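PDB 3CYP: motility protein B from Helicobacter pylori, which probably forms, together with MotA, the stator of the flagellar motor and fastens it to the cell wall through its periplasmic C-terminal domain. Local coordinates for residues E8-D13 and K105-E110; A27-K32 and H124-N129; T45-L50 and A95-L100; K52-S57 and A62-Y67; R68-L73 and L83-Y88. All coordinates share one frame; numbering follows the deposited sequence.

Interaction 1. Residues E8-D13 and K105-E110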
# COMPACT_ATOMS: atom_id res chain seq x y z
N GLU B 8 -16.28 -4.85 12.46
CA GLU B 8 -17.40 -4.88 13.43
C GLU B 8 -18.79 -4.79 12.78
O GLU B 8 -19.75 -5.39 13.29
CB GLU B 8 -17.20 -3.78 14.47
CG GLU B 8 -15.97 -4.03 15.38
CD GLU B 8 -15.37 -2.76 16.01
OE1 GLU B 8 -14.12 -2.71 16.17
OE2 GLU B 8 -16.13 -1.82 16.35
N ASN B 9 -18.89 -4.04 11.68
CA ASN B 9 -20.16 -3.85 10.96
C ASN B 9 -19.95 -3.36 9.52
O ASN B 9 -18.82 -3.23 9.06
CB ASN B 9 -21.08 -2.90 11.72
CG ASN B 9 -20.44 -1.57 12.02
OD1 ASN B 9 -19.95 -0.89 11.11
ND2 ASN B 9 -20.45 -1.18 13.29
N ALA B 10 -21.03 -3.09 8.80
CA ALA B 10 -20.95 -2.75 7.38
C ALA B 10 -20.07 -1.54 7.07
O ALA B 10 -19.56 -1.44 5.96
CB ALA B 10 -22.37 -2.53 6.81
N THR B 11 -19.92 -0.60 8.00
CA THR B 11 -19.23 0.65 7.67
C THR B 11 -17.94 0.93 8.46
O THR B 11 -17.23 1.89 8.14
CB THR B 11 -20.19 1.82 7.79
OG1 THR B 11 -20.66 1.91 9.14
CG2 THR B 11 -21.37 1.62 6.86
N SER B 12 -17.59 0.05 9.41
CA SER B 12 -16.47 0.27 10.32
C SER B 12 -15.16 -0.11 9.64
O SER B 12 -15.11 -1.14 8.96
CB SER B 12 -16.61 -0.58 11.59
OG SER B 12 -15.57 -0.28 12.49
N ASP B 13 -14.15 0.72 9.83
CA ASP B 13 -12.75 0.34 9.53
C ASP B 13 -11.88 0.30 10.79
O ASP B 13 -10.65 0.26 10.71
CB ASP B 13 -12.15 1.26 8.47
CG ASP B 13 -12.07 2.70 8.89
OD1 ASP B 13 -12.55 3.08 9.99
OD2 ASP B 13 -11.53 3.49 8.10
N LYS B 105 -20.34 -10.98 7.64
CA LYS B 105 -19.16 -11.82 7.35
C LYS B 105 -18.31 -11.26 6.20
O LYS B 105 -17.10 -11.52 6.13
CB LYS B 105 -19.60 -13.24 6.98
CG LYS B 105 -20.17 -14.09 8.12
CD LYS B 105 -19.07 -14.78 8.92
CE LYS B 105 -18.62 -13.92 10.08
NZ LYS B 105 -17.21 -14.01 10.42
N ASN B 106 -18.95 -10.54 5.29
CA ASN B 106 -18.26 -10.02 4.09
C ASN B 106 -17.40 -8.79 4.36
O ASN B 106 -16.64 -8.37 3.49
CB ASN B 106 -19.26 -9.75 2.95
CG ASN B 106 -19.87 -11.04 2.39
OD1 ASN B 106 -19.21 -12.08 2.32
ND2 ASN B 106 -21.17 -11.00 2.02
N ASN B 107 -17.52 -8.21 5.54
CA ASN B 107 -16.75 -7.05 5.92
C ASN B 107 -15.47 -7.55 6.58
O ASN B 107 -15.42 -7.81 7.79
CB ASN B 107 -17.57 -6.18 6.88
CG ASN B 107 -18.76 -5.62 6.21
OD1 ASN B 107 -18.63 -4.87 5.24
ND2 ASN B 107 -19.96 -6.05 6.63
N ARG B 108 -14.43 -7.69 5.77
CA ARG B 108 -13.21 -8.36 6.25
C ARG B 108 -12.00 -8.01 5.41
O ARG B 108 -12.10 -7.45 4.34
CB ARG B 108 -13.41 -9.89 6.30
CG ARG B 108 -13.10 -10.72 5.05
CD ARG B 108 -14.21 -10.83 4.12
NE ARG B 108 -13.90 -11.57 2.88
CZ ARG B 108 -14.58 -11.39 1.77
NH1 ARG B 108 -15.59 -10.54 1.73
NH2 ARG B 108 -14.22 -12.00 0.66
N VAL B 109 -10.85 -8.34 5.97
CA VAL B 109 -9.56 -8.25 5.26
C VAL B 109 -9.01 -9.67 5.27
O VAL B 109 -9.07 -10.35 6.30
CB VAL B 109 -8.63 -7.25 5.90
CG1 VAL B 109 -7.18 -7.48 5.41
CG2 VAL B 109 -9.08 -5.85 5.62
N GLU B 110 -8.50 -10.10 4.10
CA GLU B 110 -7.89 -11.43 3.91
C GLU B 110 -6.42 -11.26 3.57
O GLU B 110 -6.06 -10.30 2.86
CB GLU B 110 -8.59 -12.23 2.79
CG GLU B 110 -10.08 -12.46 3.07
CD GLU B 110 -10.79 -13.20 1.98
OE1 GLU B 110 -12.00 -13.45 2.15
OE2 GLU B 110 -10.17 -13.49 0.92

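Interaction 2. Residues A27-K32 and H124-N129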
# COMPACT_ATOMS: atom_id res chain seq x y z
N ALA B 27 1.83 -10.96 11.62
CA ALA B 27 3.13 -10.28 11.43
C ALA B 27 4.25 -11.19 11.86
O ALA B 27 5.26 -11.29 11.17
CB ALA B 27 3.16 -8.93 12.22
N LYS B 28 4.06 -11.87 12.99
CA LYS B 28 5.05 -12.79 13.48
C LYS B 28 5.40 -13.83 12.44
O LYS B 28 6.58 -14.08 12.19
CB LYS B 28 4.54 -13.47 14.75
CG LYS B 28 5.50 -14.49 15.36
CD LYS B 28 4.81 -15.13 16.57
CE LYS B 28 5.63 -16.26 17.18
NZ LYS B 28 4.80 -17.04 18.17
N ILE B 29 4.37 -14.46 11.88
CA ILE B 29 4.57 -15.53 10.90
C ILE B 29 5.20 -14.97 9.63
O ILE B 29 6.04 -15.62 9.01
CB ILE B 29 3.22 -16.23 10.53
CG1 ILE B 29 2.74 -17.17 11.65
CG2 ILE B 29 3.31 -17.00 9.23
CD1 ILE B 29 3.82 -17.60 12.61
N ILE B 30 4.74 -13.78 9.22
CA ILE B 30 5.27 -13.21 7.98
C ILE B 30 6.78 -13.05 8.06
O ILE B 30 7.49 -13.35 7.10
CB ILE B 30 4.58 -11.91 7.60
CG1 ILE B 30 3.15 -12.19 7.21
CG2 ILE B 30 5.35 -11.20 6.47
CD1 ILE B 30 2.24 -10.96 7.06
N GLN B 31 7.29 -12.61 9.20
CA GLN B 31 8.71 -12.38 9.33
C GLN B 31 9.53 -13.67 9.30
O GLN B 31 10.76 -13.61 9.13
CB GLN B 31 8.96 -11.58 10.60
CG GLN B 31 8.35 -10.22 10.52
CD GLN B 31 8.51 -9.44 11.77
OE1 GLN B 31 9.61 -8.95 12.06
NE2 GLN B 31 7.40 -9.21 12.47
N LYS B 32 8.88 -14.82 9.47
CA LYS B 32 9.55 -16.13 9.41
C LYS B 32 9.64 -16.67 7.99
O LYS B 32 10.39 -17.63 7.73
CB LYS B 32 8.80 -17.15 10.28
CG LYS B 32 8.83 -16.83 11.77
CD LYS B 32 8.10 -17.87 12.56
CE LYS B 32 7.95 -17.45 14.03
NZ LYS B 32 9.19 -17.67 14.76
N HIS B 124 3.39 -23.36 4.83
CA HIS B 124 2.42 -24.25 5.46
C HIS B 124 2.92 -24.67 6.85
O HIS B 124 2.15 -24.66 7.84
CB HIS B 124 2.19 -25.49 4.57
CG HIS B 124 1.10 -26.37 5.07
ND1 HIS B 124 0.98 -27.69 4.69
CD2 HIS B 124 0.07 -26.13 5.92
CE1 HIS B 124 -0.07 -28.23 5.29
NE2 HIS B 124 -0.65 -27.30 6.02
N SER B 125 4.21 -24.98 6.93
CA SER B 125 4.82 -25.47 8.19
C SER B 125 4.77 -24.38 9.22
O SER B 125 4.43 -24.63 10.37
CB SER B 125 6.26 -25.93 8.03
OG SER B 125 6.31 -27.13 7.29
N ILE B 126 5.10 -23.18 8.78
CA ILE B 126 5.16 -22.00 9.66
C ILE B 126 3.77 -21.67 10.17
O ILE B 126 3.59 -21.38 11.37
CB ILE B 126 5.87 -20.81 8.93
CG1 ILE B 126 7.38 -21.01 8.92
CG2 ILE B 126 5.55 -19.42 9.60
CD1 ILE B 126 8.20 -20.14 7.92
N LEU B 127 2.77 -21.71 9.29
CA LEU B 127 1.38 -21.50 9.71
C LEU B 127 0.96 -22.56 10.72
O LEU B 127 0.37 -22.23 11.73
CB LEU B 127 0.44 -21.56 8.53
CG LEU B 127 0.56 -20.31 7.64
CD1 LEU B 127 -0.24 -20.59 6.39
CD2 LEU B 127 0.11 -19.03 8.38
N ASP B 128 1.29 -23.81 10.43
CA ASP B 128 1.03 -24.93 11.35
C ASP B 128 1.63 -24.71 12.72
O ASP B 128 0.95 -24.95 13.72
CB ASP B 128 1.60 -26.21 10.78
CG ASP B 128 0.68 -26.88 9.86
OD1 ASP B 128 -0.49 -26.42 9.75
OD2 ASP B 128 1.10 -27.88 9.25
N ASN B 129 2.90 -24.32 12.76
CA ASN B 129 3.63 -24.12 14.02
C ASN B 129 2.99 -23.04 14.88
O ASN B 129 2.89 -23.17 16.10
CB ASN B 129 5.08 -23.74 13.76
CG ASN B 129 5.88 -24.85 13.13
OD1 ASN B 129 6.96 -24.61 12.59
ND2 ASN B 129 5.37 -26.06 13.18

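Interaction 3. Residues T45-L50 and A95-L100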
# COMPACT_ATOMS: atom_id res chain seq x y z
N THR B 45 -16.05 -5.58 1.51
CA THR B 45 -17.30 -5.19 2.17
C THR B 45 -18.46 -6.09 1.77
O THR B 45 -18.39 -6.87 0.84
CB THR B 45 -17.70 -3.75 1.72
OG1 THR B 45 -18.12 -3.80 0.35
CG2 THR B 45 -16.53 -2.76 1.88
N ASP B 46 -19.55 -5.95 2.51
CA ASP B 46 -20.85 -6.41 2.06
C ASP B 46 -21.39 -5.44 1.01
O ASP B 46 -20.70 -4.50 0.58
CB ASP B 46 -21.81 -6.57 3.26
CG ASP B 46 -22.09 -5.28 4.00
OD1 ASP B 46 -22.14 -4.21 3.38
OD2 ASP B 46 -22.31 -5.34 5.23
N ASP B 47 -22.66 -5.62 0.63
CA ASP B 47 -23.23 -4.83 -0.43
C ASP B 47 -24.32 -3.94 0.12
O ASP B 47 -25.21 -3.52 -0.62
CB ASP B 47 -23.76 -5.74 -1.54
CG ASP B 47 -24.99 -6.53 -1.13
OD1 ASP B 47 -25.37 -6.47 0.07
OD2 ASP B 47 -25.57 -7.21 -2.01
N THR B 48 -24.26 -3.65 1.42
CA THR B 48 -25.27 -2.79 2.03
C THR B 48 -25.05 -1.36 1.57
O THR B 48 -23.91 -0.88 1.48
CB THR B 48 -25.29 -2.86 3.58
OG1 THR B 48 -24.16 -2.18 4.13
CG2 THR B 48 -25.31 -4.28 4.07
N PRO B 49 -26.14 -0.64 1.25
CA PRO B 49 -25.88 0.72 0.82
C PRO B 49 -25.28 1.53 1.96
O PRO B 49 -25.68 1.36 3.11
CB PRO B 49 -27.28 1.24 0.42
CG PRO B 49 -28.10 0.01 0.20
CD PRO B 49 -27.58 -0.97 1.22
N LEU B 50 -24.31 2.38 1.64
CA LEU B 50 -23.55 3.10 2.64
C LEU B 50 -24.41 4.21 3.25
O LEU B 50 -24.97 5.04 2.52
CB LEU B 50 -22.27 3.69 2.05
CG LEU B 50 -21.18 2.67 1.65
CD1 LEU B 50 -20.10 3.33 0.77
CD2 LEU B 50 -20.57 2.01 2.87
N ALA B 95 -19.81 -14.98 1.72
CA ALA B 95 -21.12 -15.47 2.12
C ALA B 95 -22.13 -14.75 1.25
O ALA B 95 -21.88 -13.63 0.83
CB ALA B 95 -21.36 -15.12 3.57
N PRO B 96 -23.30 -15.35 1.03
CA PRO B 96 -24.27 -14.62 0.23
C PRO B 96 -24.72 -13.37 0.97
O PRO B 96 -24.76 -13.37 2.20
CB PRO B 96 -25.43 -15.63 0.05
CG PRO B 96 -25.28 -16.57 1.20
CD PRO B 96 -23.81 -16.66 1.50
N ASN B 97 -25.02 -12.28 0.26
CA ASN B 97 -25.44 -11.05 0.93
C ASN B 97 -26.95 -11.08 1.15
O ASN B 97 -27.62 -10.07 0.95
CB ASN B 97 -25.06 -9.81 0.12
CG ASN B 97 -23.57 -9.43 0.27
OD1 ASN B 97 -22.81 -9.44 -0.72
ND2 ASN B 97 -23.18 -9.03 1.47
N ASP B 98 -27.46 -12.22 1.61
CA ASP B 98 -28.91 -12.46 1.69
C ASP B 98 -29.53 -12.17 3.06
O ASP B 98 -30.73 -11.88 3.14
CB ASP B 98 -29.26 -13.86 1.20
CG ASP B 98 -28.55 -14.97 1.97
OD1 ASP B 98 -27.98 -14.68 3.05
OD2 ASP B 98 -28.56 -16.12 1.49
N SER B 99 -28.74 -12.28 4.13
CA SER B 99 -29.18 -11.94 5.49
C SER B 99 -28.20 -11.00 6.17
O SER B 99 -27.04 -10.91 5.75
CB SER B 99 -29.30 -13.20 6.34
OG SER B 99 -28.05 -13.53 6.95
N LEU B 100 -28.63 -10.35 7.24
CA LEU B 100 -27.77 -9.42 7.99
C LEU B 100 -26.49 -10.09 8.50
O LEU B 100 -25.40 -9.55 8.37
CB LEU B 100 -28.54 -8.84 9.18
CG LEU B 100 -27.76 -7.98 10.17
CD1 LEU B 100 -26.98 -6.88 9.48
CD2 LEU B 100 -28.74 -7.41 11.20

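Interaction 4. Residues K52-S57 and A62-Y67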
# COMPACT_ATOMS: atom_id res chain seq x y z
N LYS B 52 -24.48 6.84 7.01
CA LYS B 52 -23.76 7.32 8.20
C LYS B 52 -22.25 7.07 8.10
O LYS B 52 -21.63 6.59 9.06
CB LYS B 52 -24.34 6.65 9.47
N THR B 53 -21.66 7.39 6.95
CA THR B 53 -20.24 7.09 6.71
C THR B 53 -19.57 8.08 5.76
O THR B 53 -20.24 8.79 5.02
CB THR B 53 -20.06 5.67 6.15
OG1 THR B 53 -18.67 5.34 6.15
CG2 THR B 53 -20.60 5.57 4.73
N ARG B 54 -18.23 8.08 5.74
CA ARG B 54 -17.46 9.16 5.12
C ARG B 54 -16.95 9.22 3.65
O ARG B 54 -16.34 10.24 3.37
CB ARG B 54 -16.29 9.58 6.04
CG ARG B 54 -15.09 8.68 5.98
CD ARG B 54 -13.93 9.27 6.75
NE ARG B 54 -13.04 8.22 7.24
CZ ARG B 54 -11.96 7.77 6.61
NH1 ARG B 54 -11.59 8.26 5.43
NH2 ARG B 54 -11.25 6.80 7.16
N PHE B 55 -17.04 8.32 2.66
CA PHE B 55 -16.92 6.84 2.41
C PHE B 55 -17.96 6.75 1.32
O PHE B 55 -19.15 6.49 1.56
CB PHE B 55 -17.07 5.74 3.48
CG PHE B 55 -15.76 5.33 4.14
CD1 PHE B 55 -15.76 4.60 5.32
CD2 PHE B 55 -14.53 5.71 3.61
CE1 PHE B 55 -14.56 4.26 5.95
CE2 PHE B 55 -13.35 5.38 4.24
CZ PHE B 55 -13.36 4.66 5.41
N LYS B 56 -17.49 7.08 0.12
CA LYS B 56 -18.37 7.32 -1.00
C LYS B 56 -18.57 6.08 -1.84
O LYS B 56 -19.45 6.03 -2.70
CB LYS B 56 -17.82 8.51 -1.82
CG LYS B 56 -17.78 9.78 -0.98
CD LYS B 56 -17.45 11.01 -1.78
CE LYS B 56 -17.53 12.26 -0.88
NZ LYS B 56 -17.66 13.53 -1.66
N SER B 57 -17.77 5.04 -1.58
CA SER B 57 -17.95 3.78 -2.26
C SER B 57 -17.48 2.65 -1.36
O SER B 57 -16.73 2.87 -0.43
CB SER B 57 -17.15 3.75 -3.55
OG SER B 57 -15.75 3.72 -3.27
N ALA B 62 -13.28 -0.53 1.63
CA ALA B 62 -12.44 -1.77 1.57
C ALA B 62 -10.97 -1.40 1.52
O ALA B 62 -10.11 -2.07 2.12
CB ALA B 62 -12.78 -2.63 0.41
N ALA B 63 -10.66 -0.36 0.76
CA ALA B 63 -9.26 0.11 0.70
C ALA B 63 -8.72 0.57 2.03
O ALA B 63 -7.56 0.26 2.40
CB ALA B 63 -9.13 1.26 -0.30
N ASN B 64 -9.51 1.33 2.79
CA ASN B 64 -9.04 1.81 4.09
C ASN B 64 -8.89 0.64 5.05
O ASN B 64 -7.95 0.60 5.83
CB ASN B 64 -9.91 2.93 4.70
CG ASN B 64 -9.09 3.90 5.54
OD1 ASN B 64 -9.56 4.40 6.57
ND2 ASN B 64 -7.87 4.16 5.12
N ARG B 65 -9.80 -0.32 4.99
CA ARG B 65 -9.64 -1.56 5.80
C ARG B 65 -8.31 -2.25 5.54
O ARG B 65 -7.55 -2.55 6.45
CB ARG B 65 -10.77 -2.52 5.60
CG ARG B 65 -12.07 -2.04 6.24
CD ARG B 65 -13.22 -2.92 5.87
NE ARG B 65 -14.43 -2.59 6.65
CZ ARG B 65 -15.67 -2.99 6.33
NH1 ARG B 65 -15.89 -3.73 5.26
NH2 ARG B 65 -16.70 -2.65 7.13
N ALA B 66 -8.04 -2.50 4.26
CA ALA B 66 -6.82 -3.21 3.86
C ALA B 66 -5.60 -2.39 4.19
O ALA B 66 -4.61 -2.90 4.73
CB ALA B 66 -6.88 -3.55 2.40
N TYR B 67 -5.62 -1.10 3.84
CA TYR B 67 -4.50 -0.21 4.12
C TYR B 67 -4.17 -0.17 5.63
O TYR B 67 -3.02 -0.29 6.04
CB TYR B 67 -4.83 1.19 3.58
CG TYR B 67 -3.85 2.26 4.03
CD1 TYR B 67 -2.51 2.19 3.67
CD2 TYR B 67 -4.25 3.30 4.86
CE1 TYR B 67 -1.58 3.14 4.11
CE2 TYR B 67 -3.33 4.28 5.28
CZ TYR B 67 -2.00 4.19 4.88
OH TYR B 67 -1.05 5.14 5.26

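Interaction 5. Residues R68-L73 and L83-Y88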
# COMPACT_ATOMS: atom_id res chain seq x y z
N ARG B 68 -5.20 -0.03 6.46
CA ARG B 68 -5.02 0.06 7.89
C ARG B 68 -4.42 -1.22 8.46
O ARG B 68 -3.54 -1.17 9.28
CB ARG B 68 -6.34 0.39 8.59
CG ARG B 68 -6.69 1.88 8.38
CD ARG B 68 -8.01 2.31 8.93
NE ARG B 68 -8.36 1.70 10.22
CZ ARG B 68 -8.00 2.15 11.42
NH1 ARG B 68 -7.22 3.22 11.57
NH2 ARG B 68 -8.42 1.52 12.50
N VAL B 69 -4.90 -2.37 7.98
CA VAL B 69 -4.33 -3.64 8.41
C VAL B 69 -2.87 -3.68 7.99
O VAL B 69 -1.98 -4.10 8.74
CB VAL B 69 -5.12 -4.83 7.90
CG1 VAL B 69 -4.31 -6.14 8.07
CG2 VAL B 69 -6.46 -4.90 8.69
N MET B 70 -2.60 -3.29 6.74
CA MET B 70 -1.20 -3.28 6.24
C MET B 70 -0.26 -2.40 7.10
O MET B 70 0.88 -2.80 7.42
CB MET B 70 -1.15 -2.85 4.77
CG MET B 70 0.18 -3.17 4.17
SD MET B 70 0.38 -2.41 2.52
CE MET B 70 0.44 -0.67 2.93
N LYS B 71 -0.74 -1.22 7.50
CA LYS B 71 0.04 -0.32 8.34
C LYS B 71 0.38 -0.99 9.65
O LYS B 71 1.52 -0.90 10.13
CB LYS B 71 -0.72 0.96 8.67
CG LYS B 71 -0.85 1.89 7.51
CD LYS B 71 -0.95 3.32 8.00
CE LYS B 71 -2.26 3.61 8.63
NZ LYS B 71 -2.24 5.07 9.07
N VAL B 72 -0.60 -1.71 10.23
CA VAL B 72 -0.34 -2.45 11.47
C VAL B 72 0.69 -3.54 11.32
O VAL B 72 1.62 -3.66 12.12
CB VAL B 72 -1.61 -2.98 12.13
CG1 VAL B 72 -1.23 -3.77 13.40
CG2 VAL B 72 -2.51 -1.80 12.49
N LEU B 73 0.61 -4.29 10.22
CA LEU B 73 1.65 -5.28 9.96
C LEU B 73 3.06 -4.65 9.95
O LEU B 73 4.06 -5.22 10.42
CB LEU B 73 1.44 -6.04 8.63
CG LEU B 73 0.22 -6.97 8.64
CD1 LEU B 73 -0.21 -7.38 7.23
CD2 LEU B 73 0.47 -8.17 9.55
N LEU B 83 5.02 -6.29 1.20
CA LEU B 83 3.61 -5.97 1.36
C LEU B 83 2.99 -5.16 0.24
O LEU B 83 3.66 -4.33 -0.41
CB LEU B 83 3.39 -5.21 2.67
CG LEU B 83 3.40 -6.06 3.92
CD1 LEU B 83 3.56 -5.12 5.13
CD2 LEU B 83 2.13 -6.92 4.04
N SER B 84 1.70 -5.38 0.02
CA SER B 84 0.84 -4.54 -0.80
C SER B 84 -0.56 -4.66 -0.24
O SER B 84 -0.84 -5.56 0.56
CB SER B 84 0.88 -5.01 -2.24
OG SER B 84 0.38 -6.30 -2.40
N PHE B 85 -1.44 -3.76 -0.66
CA PHE B 85 -2.87 -3.85 -0.32
C PHE B 85 -3.75 -3.67 -1.53
O PHE B 85 -3.35 -2.99 -2.52
CB PHE B 85 -3.25 -2.87 0.79
CG PHE B 85 -3.40 -1.43 0.34
CD1 PHE B 85 -2.28 -0.60 0.21
CD2 PHE B 85 -4.66 -0.90 0.04
CE1 PHE B 85 -2.42 0.73 -0.18
CE2 PHE B 85 -4.78 0.44 -0.37
CZ PHE B 85 -3.65 1.23 -0.48
N SER B 86 -4.92 -4.28 -1.48
CA SER B 86 -5.82 -4.26 -2.60
C SER B 86 -7.23 -4.13 -2.12
O SER B 86 -7.61 -4.77 -1.15
CB SER B 86 -5.66 -5.48 -3.48
OG SER B 86 -4.35 -5.59 -4.02
N SER B 87 -8.00 -3.30 -2.79
CA SER B 87 -9.42 -3.18 -2.49
C SER B 87 -10.27 -3.97 -3.47
O SER B 87 -10.17 -3.78 -4.67
CB SER B 87 -9.85 -1.72 -2.50
OG SER B 87 -11.27 -1.72 -2.32
N TYR B 88 -11.14 -4.83 -2.94
CA TYR B 88 -12.11 -5.57 -3.71
C TYR B 88 -13.56 -5.03 -3.56
O TYR B 88 -14.46 -5.58 -4.16
CB TYR B 88 -12.01 -7.07 -3.38
CG TYR B 88 -10.79 -7.68 -4.00
CD1 TYR B 88 -10.90 -8.45 -5.14
CD2 TYR B 88 -9.53 -7.45 -3.50
CE1 TYR B 88 -9.79 -8.99 -5.75
CE2 TYR B 88 -8.40 -7.98 -4.11
CZ TYR B 88 -8.54 -8.75 -5.24
OH TYR B 88 -7.44 -9.33 -5.86

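Interaction 1. Residues E8-D13 and K105-E110
The side chain of Asn107 lies against the backbone of Asn9 and Ala10. Its ND2 comes within 3.5 Å of Ala10 CA, and its CG within 3.7 Å of Asn9 O. CG sits beside the backbone N and anti to the carbonyl carbon (chi1 -65°), which carries the amide across to the loop 8-13. No hydrogen bond links the two segments, and Ala10 points its own CB away from Asn107. The amide is held by residues beyond the contact. ND2 donates to Asp46 and OD1 accepts from Arg65, so both ends are satisfied and its rotation is fixed.

The loop keeps its shape through an Asx turn. Asn9 OD1 accepts from Thr11 N at 3.1 Å, in the carbonyl plane and on a lone pair. Arg65 also takes the backbone O of Ser12, which ties the loop to helix 58-75.

On the other segment Arg108 forms a side-on salt bridge with Glu110. Its NE lies 2.8 Å and its NH2 3.0 Å from Glu110 OE1. Both nitrogens reach that single oxygen from above the carboxylate plane, on the same face. Arg108 NH1 also donates to Asn106 O at 3.0 Å, so the guanidinium is held at several corners. It makes a cation-pi contact with Phe44 too.

Asn107 thus joins the loop after strand 5-6 to the start of strand 108-114 in an OmpA-like domain. Its partners Asp46 and Arg65 probably correspond to the aspartate and arginine that bind peptidoglycan in OmpA-like relatives, consistent with a second-shell place at such a site.

Interaction 2. Residues A27-K32 and H124-N129
Ile29 and Ile126 meet through their CG2 methyls, and the two side chains run past each other in opposite directions. The CG2 atoms are modelled 3.3 Å apart, tighter than usual carbon contact. Ile29 is deposited in two conformers, so this short separation is doubtful. In the conformer described, Ile29 CG2 also lies 3.9 Å from Leu127 CD2, and these side chains cross at about a right angle. Leu127 starts off away from the other segment, but its end swings back.

Ile126 has a second partner in Lys32. Its CD1 sits 3.9 Å from Lys32 CB and 3.3 Å from Lys32 O. The chi1 of -78° sets the branches apart: CG2 is anti to the backbone N and faces Ile29, while CG1 lies beside that N and carries CD1 to Lys32. The Lys32 amine leads away from the contact. Leu33 covers Ile126 further.

This is helix-helix packing. The C-terminal part of helix 17-30, in the OmpA-like fold, meets helix 117-131, which follows strand 108-114. The contact is largely apolar, and no hydrogen bond crosses it. Its centre lies about 15 Å from the centre of the chain.

Further out, Lys28 NZ forms a salt bridge with Glu130, a polar tie between the same two helices. Within 27-32, Ala27 O accepts from Gln31 N at 3.1 Å and from Gln31 NE2 at 3.3 Å, on opposite faces of its plane. Gln31 NE2 also donates to the backbone O of Tyr76. Ala27 and Ile30 pack on Leu73 of helix 58-75.

Interaction 3. Residues T45-L50 and A95-L100
Asp47 and Asn97 stack their flat ends, the carboxylate and amide planes being 22° apart. The two side chains come from opposite directions. Asp47 OD1 and OD2 each lie 3.4 Å from Asn97 CB. The amide end of Asn97 also packs on the CB of Asp46. These are the close parts of the contact.

Asp46 is buried and braced within its own loop. Its OD1 accepts from Thr48 N at 2.9 Å and from Thr48 OG1 at 3.0 Å, both on one face of its carboxylate. The first bond closes an Asx turn. Thr45 OG1 donates to Asp46 O at 2.7 Å on an in-plane lone pair. The other carboxylate oxygen, OD2, accepts from Asn107, so the group is held at both oxygens. Asp47 by contrast forms the exposed side of the contact. Arg103 of helix 100-105 packs against Asp46, Asp47, Thr48 and Asn97 together.

The contact brings the loop after strand 38-44 to the one that leads into helix 100-105, where Ser99 is the N-cap. Asp46 probably stands at the place of the ligand-binding aspartate of OmpA-like domains.

Interaction 4. Residues K52-S57 and A62-Y67
Phe55 follows a cis peptide bond in the loop 52-57 and faces Asn64 on helix 58-75, with their CA atoms 9.5 Å apart. The side chains span the gap. Arg54 NH2 donates to Asn64 OD1 at 3.0 Å. The bond is bent, with an N-H...O angle of 132°. OD1 sits at the guanidinium edge, but the donor stands above the carbonyl plane of the amide and not on a lone pair. The guanidinium and amide planes are nearly perpendicular. Asn64 is deposited in two conformers, so this bond is doubtful.

Arg54 CG sits between the backbone N and the carbonyl carbon (chi1 80°), and from there the chain extends toward Asn64. CG lies over one face of the Phe55 ring near the rim, and Phe55 CZ lies 3.5 Å above the guanidinium plane. The same CZ is 3.9 Å from Asn64 CB. Asp13 adds a long, weak ion pair to Arg54, and Pro80 of the second subunit packs on Asn64.

Ser57 closes the loop as the N-cap of helix 58-75, its OG accepting from Glu60 N. The loop thus folds back onto the helix it leads into, within the beta-alpha-beta crossover of the OmpA-like domain.

Interaction 5. Residues R68-L73 and L83-Y88
Met70 of helix 58-75 reaches across to Leu83, Ser84 and Phe85 of strand 83-87. The apolar contacts come first. Met70 CG lies 4.0 Å from Leu83 CD1, and these side chains slide past each other in opposite directions. One turn on, Leu73 CD1 meets Leu83 CD2, also at 4.0 Å, and these two cross obliquely. Leu83 CD1 is also near Leu73 CB, so it touches both helix residues. The Met70 methyl, CE, comes 3.8 Å from Phe85 CD1.

The second kind is sulfur-aromatic. Met70 SD lies 5.2 Å from the centroid of the Phe85 ring, 74° off the ring normal, a Met-aromatic contact. Met70 CG is anti to the backbone N (chi1 -166°), which sends the chain out to the strand. A bend at the last torsion then turns CE toward the ring. SD also sits 3.7 Å from Ser84 C, so the sulfur packs on the strand backbone as well. Ser84 turns its own side chain away from the helix, and its OG bonds to Asn40.

No hydrogen bond crosses the contact. Tyr67 of the second subunit packs on Met70, and Leu83 of that subunit on Phe85. The axes of segments 68-73 and 83-87 come within 8.7 Å and run nearly antiparallel, at 167°. This is the return half of the beta-alpha-beta unit of strand 38-44, helix 58-75 and strand 83-87. Strand 83-87 pairs through its backbone with parallel strand 38-44, whose Val41 packs on Leu73. Ile23 and Ala27 of helix 17-30 also pack on Leu73.

Interactions 1, 3 and 4 cluster at one end of the OmpA-like domain. The centres of 3 and 4 each lie about 10 Å from that of 1, and Asn107 links the three through Asp46 and Arg65. Interaction 5 is nearest the chain's centre and shares helix 58-75 with interaction 4. Interaction 2 lies at the far end. The centres of interactions 2 and 3 are about 32 Å apart. Interaction 2 touches 5 through Leu73. Along the chain, 4 and 5 follow each other inside the loop closed by 3, itself nested within 1. Interaction 2 alternates with 1. Both 4 and 5 touch the second subunit, so helix 58-75 connects the probable peptidoglycan-binding end with the dimer interface.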